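Local coordinates for protein pyrrolidone-carboxylate peptidase (Pyrococcus furiosus, PDB 1X10) that removes N-terminal pyroglutamyl (5-oxoproline) groups from polypeptides, except before proline, as a cysteine peptidase of the C15 family that works as a homotetramer, at residues A[6-11]-A[39-44]; A[101-106]-A[142-147]; A[127-132]-A[189-194]. The protein carries 3 engineered substitutions. All coordinates share one frame; numbering follows the deposited sequence.

Contact 1: A[6-11]-A[39-44]; sequences TGFEPF and RVLPVV
G7 and L41 carry the backbone pairing between the parallel strands 6-8 and 39-41, with T6 beside R39, G7 beside V40 and F8 beside L41. G7 N donates to R39 O, L41 N donates to G7 O at 2.8 Å, and E9 N continues the ladder to L41 O at 3.1 Å. A fourth bond ends on a side chain: V43 N donates to E9 OE2 at 2.9 Å, from above the carboxylate plane. CG of E9 sits between backbone N and carbonyl carbon (chi1 59°), and the extended chain beyond carries the carboxylate past P42 to V43, the centre of an inverse gamma turn. These are neighbouring strands of the central sheet of the peptidase C15 fold, and F8 packs against S142, the engineered serine at the active-site position. Among the apolar contacts, F8 CE2 lies 3.9 Å from L41 CB. V43 spreads its two methyls between aromatic side chains, CG2 3.9 Å from F8 CD2 and CG1 3.7 Å from F11 CB. Two polar atoms border this packing: P42 O lies at the edge of the F8 ring, and T6 OG1, hydrogen-bonded to H66 ND1, is approached by L41 CD1.

Contact 2: A[101-106]-A[142-147]; sequences EPIVPG and SNYVMY. Engineered in segment 142-147: S142 (natural residue Cys).
I103 drives its side chain between Y144 and Y147, which lie almost one helical turn apart on segment 142-147. Its CG1 is anti to the carbonyl carbon (chi1 -64°) and the chain is extended from there, carrying CD1 in to the helix backbone, 3.6 Å from Y147 CB and 3.8 Å from Y144 CA. The same methyl lies 3.8 Å from N143 ND2, whose hydrogen bond goes to V83 O. The other branch serves both rings: I103 CG2 is 4.0 Å from Y144 CD1 and 3.9 Å from Y147 CD2. Next along the loop, V104 puts CG2 at the edge of the Y147 ring, near its plane, 3.8 Å from CE2. The two phenol oxygens are held outside this apolar patch, Y144 OH by G46 N and Y147 OH by P108 O, which would restrict how far either ring can shift. A loop is thus packed on the N-terminal turns of the helix that begins at the active site of this cysteine peptidase, where S142, engineered in place of the nucleophilic cysteine, hydrogen-bonds H166.

Contact 3: A[127-132]-A[189-194]; sequences RGIPAY and YEMALE. Engineered in segment 189-194: A192 (natural residue Glu).
M191 faces I129 where segment 127-132 leaves one helix and enters a strand, their CA atoms being the nearest pair across the contact at 7.1 Å. G128 ends the preceding helix in a Schellman motif with positive phi (77°), after which the chain extends into strand 131-132; segment 189-194 is helical throughout. Side chains make the contact. M191 starts with CG anti to the backbone N, extends to SD and then bends (chi3 -81°), which brings CE to 3.8 Å from G128 O. I129 lies alongside, pointing the opposite way, its CG2 3.8 Å from M191 CG. M191 SD also reaches P130 CD at 4.0 Å, and P171 of the second subunit packs on both residues. The other branch of I129 ends with CD1 4.1 Å from E194 CG. An alanine in place of I129 would probably open a gap beside M191 CG and take away the apolar support of the E194 aliphatic chain. Farther out, R127 NH2 and E194 OE1 form a long salt bridge of 3.8 Å, with guanidinium and carboxylate planes 48° apart; R127 also has a long, weak pairing with E201. Cohesion therefore rests mainly on apolar packing, extended into the subunit interface by P130 and M191, while the R127-E194 pair probably contributes a loose, long-range attraction over the solvent-facing margin.

Contacts 1 and 2 lie with centres about 16 Å apart and meet through helix 141-156: F8 and L41 of contact 1 pack on V145. The loop of contact 2 covers this helix while the strand ends of contact 1 pack against it, so both border the active site. Contact 3 lies apart, about 21 Å from contact 1 and about 28 Å from contact 2 between centres, across the centre of the chain from contact 2. Contacts 1 and 3 reach the same mixed sheet, through strands 2-8, 34-41 and 131-134. Along the chain contact 1 closes first, whereas contacts 2 and 3 interleave. The same sheet therefore extends from the active-site side to where contact 3 meets the second subunit.

Contact 1: A[6-11]-A[39-44]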
ATOM      1  N   THR A   6      -2.220  14.554 -25.759  1.00 11.29           N
ATOM      2  CA  THR A   6      -3.626  14.280 -25.503  1.00 10.50           C
ATOM      3  C   THR A   6      -3.843  13.989 -24.029  1.00 10.85           C
ATOM      4  O   THR A   6      -2.922  13.587 -23.313  1.00 10.18           O
ATOM      5  CB  THR A   6      -4.166  13.068 -26.317  1.00 10.97           C
ATOM      6  OG1 THR A   6      -3.530  11.859 -25.874  1.00 10.31           O
ATOM      7  CG2 THR A   6      -3.915  13.266 -27.810  1.00 10.52           C
ATOM      8  N   GLY A   7      -5.074  14.223 -23.590  1.00 10.68           N
ATOM      9  CA  GLY A   7      -5.471  13.955 -22.225  1.00 11.25           C
ATOM     10  C   GLY A   7      -6.828  13.277 -22.322  1.00 12.01           C
ATOM     11  O   GLY A   7      -7.356  13.098 -23.425  1.00 12.42           O
ATOM     12  N   PHE A   8      -7.398  12.891 -21.188  1.00 11.93           N
ATOM     13  CA  PHE A   8      -8.699  12.230 -21.182  1.00 12.26           C
ATOM     14  C   PHE A   8      -9.735  13.000 -20.374  1.00 12.55           C
ATOM     15  O   PHE A   8      -9.397  13.769 -19.476  1.00 12.49           O
ATOM     16  CB  PHE A   8      -8.589  10.818 -20.595  1.00 11.88           C
ATOM     17  CG  PHE A   8      -8.030   9.792 -21.543  1.00 11.33           C
ATOM     18  CD1 PHE A   8      -6.748   9.281 -21.358  1.00 11.42           C
ATOM     19  CD2 PHE A   8      -8.807   9.293 -22.587  1.00 11.23           C
ATOM     20  CE1 PHE A   8      -6.249   8.276 -22.196  1.00 10.69           C
ATOM     21  CE2 PHE A   8      -8.320   8.290 -23.432  1.00 10.89           C
ATOM     22  CZ  PHE A   8      -7.036   7.779 -23.234  1.00 11.16           C
ATOM     23  N   GLU A   9     -11.000  12.784 -20.708  1.00 12.96           N
ATOM     24  CA  GLU A   9     -12.110  13.413 -20.004  1.00 13.58           C
ATOM     25  C   GLU A   9     -12.284  12.667 -18.677  1.00 13.78           C
ATOM     26  O   GLU A   9     -11.658  11.628 -18.453  1.00 13.91           O
ATOM     27  CB  GLU A   9     -13.391  13.278 -20.835  1.00 14.34           C
ATOM     28  CG  GLU A   9     -13.764  11.821 -21.115  1.00 14.50           C
ATOM     29  CD  GLU A   9     -15.035  11.670 -21.941  1.00 15.02           C
ATOM     30  OE1 GLU A   9     -15.559  12.696 -22.421  1.00 14.14           O
ATOM     31  OE2 GLU A   9     -15.503  10.520 -22.112  1.00 14.14           O
ATOM     32  N   PRO A  10     -13.135  13.188 -17.777  1.00 14.34           N
ATOM     33  CA  PRO A  10     -13.343  12.514 -16.495  1.00 14.78           C
ATOM     34  C   PRO A  10     -13.948  11.130 -16.725  1.00 15.39           C
ATOM     35  O   PRO A  10     -14.618  10.899 -17.730  1.00 14.99           O
ATOM     36  CB  PRO A  10     -14.315  13.446 -15.765  1.00 14.58           C
ATOM     37  CG  PRO A  10     -14.001  14.797 -16.351  1.00 14.30           C
ATOM     38  CD  PRO A  10     -13.851  14.476 -17.817  1.00 14.46           C
ATOM     39  N   PHE A  11     -13.714  10.212 -15.796  1.00 15.99           N
ATOM     40  CA  PHE A  11     -14.254   8.864 -15.917  1.00 17.30           C
ATOM     41  C   PHE A  11     -14.308   8.186 -14.549  1.00 18.69           C
ATOM     42  O   PHE A  11     -13.746   8.683 -13.573  1.00 18.00           O
ATOM     43  CB  PHE A  11     -13.383   8.038 -16.867  1.00 17.46           C
ATOM     44  CG  PHE A  11     -12.039   7.672 -16.294  1.00 16.81           C
ATOM     45  CD1 PHE A  11     -11.848   6.446 -15.664  1.00 16.97           C
ATOM     46  CD2 PHE A  11     -10.975   8.569 -16.350  1.00 16.69           C
ATOM     47  CE1 PHE A  11     -10.616   6.116 -15.096  1.00 17.24           C
ATOM     48  CE2 PHE A  11      -9.740   8.253 -15.787  1.00 16.50           C
ATOM     49  CZ  PHE A  11      -9.558   7.027 -15.159  1.00 16.81           C
ATOM     50  N   ARG A  39      -5.161  17.992 -27.302  1.00 12.09           N
ATOM     51  CA  ARG A  39      -6.516  17.512 -27.557  1.00 12.97           C
ATOM     52  C   ARG A  39      -7.001  16.561 -26.471  1.00 12.67           C
ATOM     53  O   ARG A  39      -6.226  15.785 -25.920  1.00 11.61           O
ATOM     54  CB  ARG A  39      -6.567  16.812 -28.915  1.00 13.77           C
ATOM     55  CG  ARG A  39      -6.200  17.709 -30.096  1.00 15.10           C
ATOM     56  CD  ARG A  39      -7.317  18.696 -30.412  1.00 17.31           C
ATOM     57  NE  ARG A  39      -7.094  19.369 -31.690  1.00 19.22           N
ATOM     58  CZ  ARG A  39      -6.324  20.436 -31.858  1.00 21.40           C
ATOM     59  NH1 ARG A  39      -5.691  20.980 -30.824  1.00 22.81           N
ATOM     60  NH2 ARG A  39      -6.169  20.953 -33.072  1.00 22.33           N
ATOM     61  N   VAL A  40      -8.297  16.618 -26.179  1.00 12.59           N
ATOM     62  CA  VAL A  40      -8.885  15.759 -25.161  1.00 13.11           C
ATOM     63  C   VAL A  40      -9.601  14.582 -25.821  1.00 13.23           C
ATOM     64  O   VAL A  40     -10.320  14.755 -26.806  1.00 12.99           O
ATOM     65  CB  VAL A  40      -9.896  16.543 -24.292  1.00 13.17           C
ATOM     66  CG1 VAL A  40     -10.436  15.654 -23.176  1.00 13.33           C
ATOM     67  CG2 VAL A  40      -9.226  17.779 -23.708  1.00 13.30           C
ATOM     68  N   LEU A  41      -9.396  13.388 -25.277  1.00 13.03           N
ATOM     69  CA  LEU A  41     -10.020  12.182 -25.816  1.00 12.94           C
ATOM     70  C   LEU A  41     -11.104  11.651 -24.890  1.00 12.86           C
ATOM     71  O   LEU A  41     -11.018  11.798 -23.670  1.00 12.49           O
ATOM     72  CB  LEU A  41      -8.968  11.092 -26.012  1.00 13.28           C
ATOM     73  CG  LEU A  41      -7.823  11.433 -26.962  1.00 13.36           C
ATOM     74  CD1 LEU A  41      -6.794  10.296 -26.954  1.00 13.79           C
ATOM     75  CD2 LEU A  41      -8.378  11.650 -28.364  1.00 13.09           C
ATOM     76  N   PRO A  42     -12.147  11.031 -25.459  1.00 12.48           N
ATOM     77  CA  PRO A  42     -13.221  10.488 -24.627  1.00 12.88           C
ATOM     78  C   PRO A  42     -12.752   9.163 -24.029  1.00 12.46           C
ATOM     79  O   PRO A  42     -11.926   8.476 -24.626  1.00 12.29           O
ATOM     80  CB  PRO A  42     -14.358  10.293 -25.626  1.00 13.17           C
ATOM     81  CG  PRO A  42     -13.614   9.878 -26.872  1.00 12.75           C
ATOM     82  CD  PRO A  42     -12.451  10.862 -26.893  1.00 12.62           C
ATOM     83  N   VAL A  43     -13.248   8.821 -22.844  1.00 11.64           N
ATOM     84  CA  VAL A  43     -12.874   7.559 -22.218  1.00 12.66           C
ATOM     85  C   VAL A  43     -13.949   6.571 -22.670  1.00 13.22           C
ATOM     86  O   VAL A  43     -14.779   6.107 -21.885  1.00 12.40           O
ATOM     87  CB  VAL A  43     -12.851   7.678 -20.676  1.00 13.12           C
ATOM     88  CG1 VAL A  43     -12.447   6.345 -20.051  1.00 13.29           C
ATOM     89  CG2 VAL A  43     -11.850   8.758 -20.257  1.00 12.83           C
ATOM     90  N   VAL A  44     -13.910   6.264 -23.963  1.00 12.92           N
ATOM     91  CA  VAL A  44     -14.883   5.382 -24.592  1.00 13.52           C
ATOM     92  C   VAL A  44     -14.213   4.566 -25.689  1.00 13.41           C
ATOM     93  O   VAL A  44     -13.619   5.127 -26.602  1.00 12.60           O
ATOM     94  CB  VAL A  44     -16.009   6.214 -25.245  1.00 14.03           C
ATOM     95  CG1 VAL A  44     -17.029   5.286 -25.912  1.00 14.21           C
ATOM     96  CG2 VAL A  44     -16.667   7.117 -24.200  1.00 14.18           C
TER

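Contact 2: A[101-106]-A[142-147]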
ATOM      1  N   GLU A 101     -10.049  -9.160 -25.680  1.00 27.21           N
ATOM      2  CA  GLU A 101     -10.252  -8.831 -27.075  1.00 25.99           C
ATOM      3  C   GLU A 101      -9.051  -8.032 -27.565  1.00 24.31           C
ATOM      4  O   GLU A 101      -8.552  -7.157 -26.863  1.00 23.61           O
ATOM      5  CB  GLU A 101     -11.528  -8.006 -27.188  1.00 27.13           C
ATOM      6  CG  GLU A 101     -12.094  -7.860 -28.566  1.00 29.54           C
ATOM      7  CD  GLU A 101     -13.510  -7.335 -28.513  1.00 30.55           C
ATOM      8  OE1 GLU A 101     -14.379  -8.055 -27.974  1.00 31.83           O
ATOM      9  OE2 GLU A 101     -13.749  -6.205 -28.994  1.00 31.80           O
ATOM     10  N   PRO A 102      -8.557  -8.333 -28.772  1.00 22.83           N
ATOM     11  CA  PRO A 102      -7.405  -7.580 -29.274  1.00 21.68           C
ATOM     12  C   PRO A 102      -7.829  -6.172 -29.675  1.00 20.75           C
ATOM     13  O   PRO A 102      -9.008  -5.927 -29.947  1.00 19.63           O
ATOM     14  CB  PRO A 102      -6.954  -8.404 -30.473  1.00 22.03           C
ATOM     15  CG  PRO A 102      -8.256  -8.943 -31.001  1.00 22.55           C
ATOM     16  CD  PRO A 102      -8.966  -9.375 -29.730  1.00 22.68           C
ATOM     17  N   ILE A 103      -6.875  -5.247 -29.701  1.00 19.24           N
ATOM     18  CA  ILE A 103      -7.176  -3.875 -30.106  1.00 17.97           C
ATOM     19  C   ILE A 103      -7.185  -3.872 -31.628  1.00 18.10           C
ATOM     20  O   ILE A 103      -8.080  -3.303 -32.258  1.00 17.61           O
ATOM     21  CB  ILE A 103      -6.106  -2.888 -29.594  1.00 17.34           C
ATOM     22  CG1 ILE A 103      -6.121  -2.858 -28.062  1.00 16.50           C
ATOM     23  CG2 ILE A 103      -6.360  -1.495 -30.171  1.00 17.68           C
ATOM     24  CD1 ILE A 103      -5.031  -1.993 -27.451  1.00 15.84           C
ATOM     25  N   VAL A 104      -6.181  -4.515 -32.213  1.00 17.62           N
ATOM     26  CA  VAL A 104      -6.071  -4.619 -33.664  1.00 18.30           C
ATOM     27  C   VAL A 104      -5.787  -6.074 -34.027  1.00 18.42           C
ATOM     28  O   VAL A 104      -4.655  -6.546 -33.912  1.00 17.39           O
ATOM     29  CB  VAL A 104      -4.934  -3.735 -34.222  1.00 18.32           C
ATOM     30  CG1 VAL A 104      -4.879  -3.857 -35.748  1.00 18.42           C
ATOM     31  CG2 VAL A 104      -5.156  -2.281 -33.823  1.00 18.11           C
ATOM     32  N   PRO A 105      -6.823  -6.812 -34.455  1.00 18.87           N
ATOM     33  CA  PRO A 105      -6.638  -8.218 -34.823  1.00 18.79           C
ATOM     34  C   PRO A 105      -5.499  -8.417 -35.818  1.00 18.52           C
ATOM     35  O   PRO A 105      -5.394  -7.694 -36.806  1.00 19.09           O
ATOM     36  CB  PRO A 105      -7.997  -8.598 -35.408  1.00 19.62           C
ATOM     37  CG  PRO A 105      -8.943  -7.768 -34.596  1.00 19.18           C
ATOM     38  CD  PRO A 105      -8.243  -6.424 -34.558  1.00 19.11           C
ATOM     39  N   GLY A 106      -4.634  -9.386 -35.539  1.00 18.24           N
ATOM     40  CA  GLY A 106      -3.523  -9.663 -36.432  1.00 18.10           C
ATOM     41  C   GLY A 106      -2.289  -8.801 -36.237  1.00 17.50           C
ATOM     42  O   GLY A 106      -1.207  -9.151 -36.716  1.00 17.99           O
ATOM     43  N   SER A 142      -6.154   3.995 -21.538  1.00 10.94           N
ATOM     44  CA  SER A 142      -4.809   4.544 -21.696  1.00 10.69           C
ATOM     45  C   SER A 142      -3.990   3.637 -22.609  1.00 10.17           C
ATOM     46  O   SER A 142      -3.371   4.110 -23.561  1.00 10.40           O
ATOM     47  CB  SER A 142      -4.119   4.680 -20.339  1.00 10.44           C
ATOM     48  OG  SER A 142      -4.755   5.681 -19.561  1.00 10.20           O
ATOM     49  N   ASN A 143      -3.995   2.337 -22.322  1.00  9.80           N
ATOM     50  CA  ASN A 143      -3.253   1.369 -23.125  1.00 10.11           C
ATOM     51  C   ASN A 143      -3.803   1.316 -24.550  1.00 10.10           C
ATOM     52  O   ASN A 143      -3.055   1.164 -25.517  1.00  9.97           O
ATOM     53  CB  ASN A 143      -3.349  -0.021 -22.492  1.00 10.20           C
ATOM     54  CG  ASN A 143      -2.690  -1.086 -23.331  1.00 10.02           C
ATOM     55  OD1 ASN A 143      -1.464  -1.185 -23.384  1.00  9.87           O
ATOM     56  ND2 ASN A 143      -3.509  -1.892 -24.008  1.00 10.42           N
ATOM     57  N   TYR A 144      -5.120   1.434 -24.656  1.00 10.45           N
ATOM     58  CA  TYR A 144      -5.836   1.408 -25.928  1.00 10.35           C
ATOM     59  C   TYR A 144      -5.283   2.498 -26.854  1.00 10.35           C
ATOM     60  O   TYR A 144      -4.879   2.222 -27.986  1.00  9.98           O
ATOM     61  CB  TYR A 144      -7.325   1.632 -25.646  1.00 10.38           C
ATOM     62  CG  TYR A 144      -8.264   1.639 -26.834  1.00 11.18           C
ATOM     63  CD1 TYR A 144      -8.597   0.458 -27.505  1.00 11.63           C
ATOM     64  CD2 TYR A 144      -8.898   2.818 -27.226  1.00 10.85           C
ATOM     65  CE1 TYR A 144      -9.556   0.457 -28.533  1.00 11.55           C
ATOM     66  CE2 TYR A 144      -9.848   2.827 -28.242  1.00 11.77           C
ATOM     67  CZ  TYR A 144     -10.175   1.647 -28.887  1.00 11.86           C
ATOM     68  OH  TYR A 144     -11.147   1.670 -29.856  1.00 12.62           O
ATOM     69  N   VAL A 145      -5.248   3.735 -26.369  1.00 10.20           N
ATOM     70  CA  VAL A 145      -4.733   4.834 -27.177  1.00 10.58           C
ATOM     71  C   VAL A 145      -3.223   4.712 -27.392  1.00 10.75           C
ATOM     72  O   VAL A 145      -2.719   5.007 -28.477  1.00  9.85           O
ATOM     73  CB  VAL A 145      -5.052   6.204 -26.535  1.00 11.42           C
ATOM     74  CG1 VAL A 145      -6.557   6.437 -26.539  1.00 10.69           C
ATOM     75  CG2 VAL A 145      -4.517   6.253 -25.122  1.00 13.74           C
ATOM     76  N   MET A 146      -2.499   4.271 -26.367  1.00 10.15           N
ATOM     77  CA  MET A 146      -1.055   4.111 -26.501  1.00 10.52           C
ATOM     78  C   MET A 146      -0.730   3.135 -27.632  1.00 10.72           C
ATOM     79  O   MET A 146       0.151   3.395 -28.456  1.00 10.80           O
ATOM     80  CB  MET A 146      -0.444   3.597 -25.193  1.00 10.35           C
ATOM     81  CG  MET A 146       1.081   3.492 -25.235  1.00  9.81           C
ATOM     82  SD  MET A 146       1.775   2.710 -23.757  1.00 10.13           S
ATOM     83  CE  MET A 146       3.534   2.719 -24.197  1.00  8.62           C
ATOM     84  N   TYR A 147      -1.450   2.016 -27.672  1.00 11.00           N
ATOM     85  CA  TYR A 147      -1.227   1.004 -28.695  1.00 11.09           C
ATOM     86  C   TYR A 147      -1.580   1.512 -30.094  1.00 10.95           C
ATOM     87  O   TYR A 147      -0.806   1.342 -31.037  1.00 10.61           O
ATOM     88  CB  TYR A 147      -2.045  -0.262 -28.387  1.00 11.39           C
ATOM     89  CG  TYR A 147      -1.764  -1.393 -29.353  1.00 12.39           C
ATOM     90  CD1 TYR A 147      -0.718  -2.290 -29.126  1.00 12.46           C
ATOM     91  CD2 TYR A 147      -2.485  -1.510 -30.545  1.00 12.08           C
ATOM     92  CE1 TYR A 147      -0.390  -3.265 -30.056  1.00 11.78           C
ATOM     93  CE2 TYR A 147      -2.160  -2.483 -31.489  1.00 12.21           C
ATOM     94  CZ  TYR A 147      -1.110  -3.355 -31.241  1.00 12.38           C
ATOM     95  OH  TYR A 147      -0.759  -4.290 -32.189  1.00 10.05           O
TER

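Contact 3: A[127-132]-A[189-194]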
ATOM      1  N   ARG A 127      14.860  17.620 -12.210  1.00 18.51           N
ATOM      2  CA  ARG A 127      13.927  18.701 -11.914  1.00 19.04           C
ATOM      3  C   ARG A 127      13.261  18.477 -10.557  1.00 18.06           C
ATOM      4  O   ARG A 127      12.418  19.268 -10.138  1.00 17.86           O
ATOM      5  CB  ARG A 127      12.843  18.780 -12.992  1.00 20.90           C
ATOM      6  CG  ARG A 127      13.300  19.348 -14.326  1.00 23.88           C
ATOM      7  CD  ARG A 127      13.566  20.844 -14.223  1.00 26.15           C
ATOM      8  NE  ARG A 127      13.002  21.567 -15.359  1.00 29.20           N
ATOM      9  CZ  ARG A 127      13.411  21.427 -16.618  1.00 30.33           C
ATOM     10  NH1 ARG A 127      14.395  20.588 -16.910  1.00 31.13           N
ATOM     11  NH2 ARG A 127      12.831  22.122 -17.588  1.00 31.67           N
ATOM     12  N   GLY A 128      13.633  17.392  -9.883  1.00 16.68           N
ATOM     13  CA  GLY A 128      13.055  17.094  -8.585  1.00 15.86           C
ATOM     14  C   GLY A 128      11.651  16.528  -8.701  1.00 15.39           C
ATOM     15  O   GLY A 128      10.843  16.630  -7.774  1.00 14.88           O
ATOM     16  N   ILE A 129      11.356  15.928  -9.848  1.00 14.33           N
ATOM     17  CA  ILE A 129      10.042  15.338 -10.076  1.00 14.27           C
ATOM     18  C   ILE A 129      10.117  13.810 -10.013  1.00 14.18           C
ATOM     19  O   ILE A 129      10.736  13.172 -10.865  1.00 14.03           O
ATOM     20  CB  ILE A 129       9.484  15.748 -11.454  1.00 14.54           C
ATOM     21  CG1 ILE A 129       9.339  17.271 -11.525  1.00 14.07           C
ATOM     22  CG2 ILE A 129       8.140  15.061 -11.698  1.00 14.15           C
ATOM     23  CD1 ILE A 129       8.858  17.787 -12.866  1.00 14.11           C
ATOM     24  N   PRO A 130       9.497  13.201  -8.991  1.00 14.09           N
ATOM     25  CA  PRO A 130       9.559  11.738  -8.924  1.00 13.35           C
ATOM     26  C   PRO A 130       8.901  11.093 -10.143  1.00 12.82           C
ATOM     27  O   PRO A 130       7.777  11.439 -10.526  1.00 12.27           O
ATOM     28  CB  PRO A 130       8.844  11.410  -7.609  1.00 14.15           C
ATOM     29  CG  PRO A 130       8.006  12.624  -7.329  1.00 15.27           C
ATOM     30  CD  PRO A 130       8.856  13.767  -7.794  1.00 13.77           C
ATOM     31  N   ALA A 131       9.617  10.162 -10.759  1.00 12.07           N
ATOM     32  CA  ALA A 131       9.121   9.483 -11.944  1.00 12.29           C
ATOM     33  C   ALA A 131       9.801   8.133 -12.093  1.00 12.55           C
ATOM     34  O   ALA A 131      10.939   7.943 -11.652  1.00 12.82           O
ATOM     35  CB  ALA A 131       9.385  10.344 -13.185  1.00 12.43           C
ATOM     36  N   TYR A 132       9.100   7.191 -12.709  1.00 12.68           N
ATOM     37  CA  TYR A 132       9.652   5.865 -12.934  1.00 12.91           C
ATOM     38  C   TYR A 132       9.065   5.286 -14.219  1.00 12.92           C
ATOM     39  O   TYR A 132       8.105   5.836 -14.781  1.00 12.51           O
ATOM     40  CB  TYR A 132       9.350   4.955 -11.739  1.00 12.86           C
ATOM     41  CG  TYR A 132       7.888   4.651 -11.535  1.00 13.50           C
ATOM     42  CD1 TYR A 132       7.319   3.489 -12.055  1.00 13.52           C
ATOM     43  CD2 TYR A 132       7.070   5.521 -10.811  1.00 13.37           C
ATOM     44  CE1 TYR A 132       5.973   3.198 -11.859  1.00 13.56           C
ATOM     45  CE2 TYR A 132       5.726   5.238 -10.609  1.00 13.72           C
ATOM     46  CZ  TYR A 132       5.185   4.073 -11.137  1.00 13.86           C
ATOM     47  OH  TYR A 132       3.859   3.783 -10.936  1.00 15.08           O
ATOM     48  N   TYR A 189      -0.985  19.551  -9.497  1.00 12.42           N
ATOM     49  CA  TYR A 189      -1.286  19.731 -10.906  1.00 12.74           C
ATOM     50  C   TYR A 189      -0.091  20.394 -11.591  1.00 13.00           C
ATOM     51  O   TYR A 189       0.285  20.029 -12.709  1.00 12.31           O
ATOM     52  CB  TYR A 189      -2.515  20.622 -11.092  1.00 12.64           C
ATOM     53  CG  TYR A 189      -2.754  20.936 -12.545  1.00 13.26           C
ATOM     54  CD1 TYR A 189      -3.259  19.966 -13.409  1.00 13.15           C
ATOM     55  CD2 TYR A 189      -2.372  22.166 -13.084  1.00 13.43           C
ATOM     56  CE1 TYR A 189      -3.369  20.204 -14.776  1.00 13.71           C
ATOM     57  CE2 TYR A 189      -2.477  22.416 -14.453  1.00 13.78           C
ATOM     58  CZ  TYR A 189      -2.970  21.430 -15.292  1.00 13.86           C
ATOM     59  OH  TYR A 189      -3.031  21.656 -16.646  1.00 13.64           O
ATOM     60  N   GLU A 190       0.504  21.369 -10.908  1.00 13.30           N
ATOM     61  CA  GLU A 190       1.651  22.090 -11.447  1.00 14.06           C
ATOM     62  C   GLU A 190       2.816  21.167 -11.794  1.00 13.67           C
ATOM     63  O   GLU A 190       3.457  21.328 -12.836  1.00 12.93           O
ATOM     64  CB  GLU A 190       2.115  23.173 -10.461  1.00 15.48           C
ATOM     65  CG  GLU A 190       1.134  24.335 -10.314  1.00 17.89           C
ATOM     66  CD  GLU A 190      -0.085  23.984  -9.474  1.00 18.91           C
ATOM     67  OE1 GLU A 190      -1.094  24.710  -9.573  1.00 21.24           O
ATOM     68  OE2 GLU A 190      -0.032  22.999  -8.710  1.00 17.99           O
ATOM     69  N   MET A 191       3.091  20.192 -10.931  1.00 13.51           N
ATOM     70  CA  MET A 191       4.186  19.268 -11.188  1.00 12.96           C
ATOM     71  C   MET A 191       3.854  18.305 -12.326  1.00 12.61           C
ATOM     72  O   MET A 191       4.720  17.965 -13.127  1.00 12.23           O
ATOM     73  CB  MET A 191       4.540  18.471  -9.931  1.00 13.46           C
ATOM     74  CG  MET A 191       5.695  17.505 -10.155  1.00 13.55           C
ATOM     75  SD  MET A 191       6.337  16.764  -8.661  1.00 15.03           S
ATOM     76  CE  MET A 191       7.403  18.109  -8.062  1.00 14.09           C
ATOM     77  N   ALA A 192       2.601  17.864 -12.390  1.00 12.49           N
ATOM     78  CA  ALA A 192       2.174  16.952 -13.446  1.00 12.19           C
ATOM     79  C   ALA A 192       2.300  17.657 -14.798  1.00 12.29           C
ATOM     80  O   ALA A 192       2.786  17.081 -15.777  1.00 11.68           O
ATOM     81  CB  ALA A 192       0.723  16.514 -13.212  1.00 12.84           C
ATOM     82  N   LEU A 193       1.863  18.911 -14.845  1.00 12.43           N
ATOM     83  CA  LEU A 193       1.927  19.694 -16.073  1.00 12.84           C
ATOM     84  C   LEU A 193       3.376  19.889 -16.506  1.00 13.03           C
ATOM     85  O   LEU A 193       3.714  19.696 -17.676  1.00 12.97           O
ATOM     86  CB  LEU A 193       1.252  21.054 -15.868  1.00 12.45           C
ATOM     87  CG  LEU A 193       1.320  22.065 -17.019  1.00 12.62           C
ATOM     88  CD1 LEU A 193       0.646  21.493 -18.267  1.00 12.35           C
ATOM     89  CD2 LEU A 193       0.637  23.363 -16.592  1.00 12.60           C
ATOM     90  N   GLU A 194       4.232  20.259 -15.560  1.00 13.17           N
ATOM     91  CA  GLU A 194       5.643  20.483 -15.860  1.00 13.34           C
ATOM     92  C   GLU A 194       6.304  19.192 -16.339  1.00 12.45           C
ATOM     93  O   GLU A 194       7.160  19.214 -17.223  1.00 11.89           O
ATOM     94  CB  GLU A 194       6.376  21.021 -14.624  1.00 14.64           C
ATOM     95  CG  GLU A 194       7.863  21.278 -14.852  1.00 17.56           C
ATOM     96  CD  GLU A 194       8.131  22.437 -15.802  1.00 19.42           C
ATOM     97  OE1 GLU A 194       9.303  22.614 -16.208  1.00 21.36           O
ATOM     98  OE2 GLU A 194       7.180  23.176 -16.140  1.00 20.61           O
TER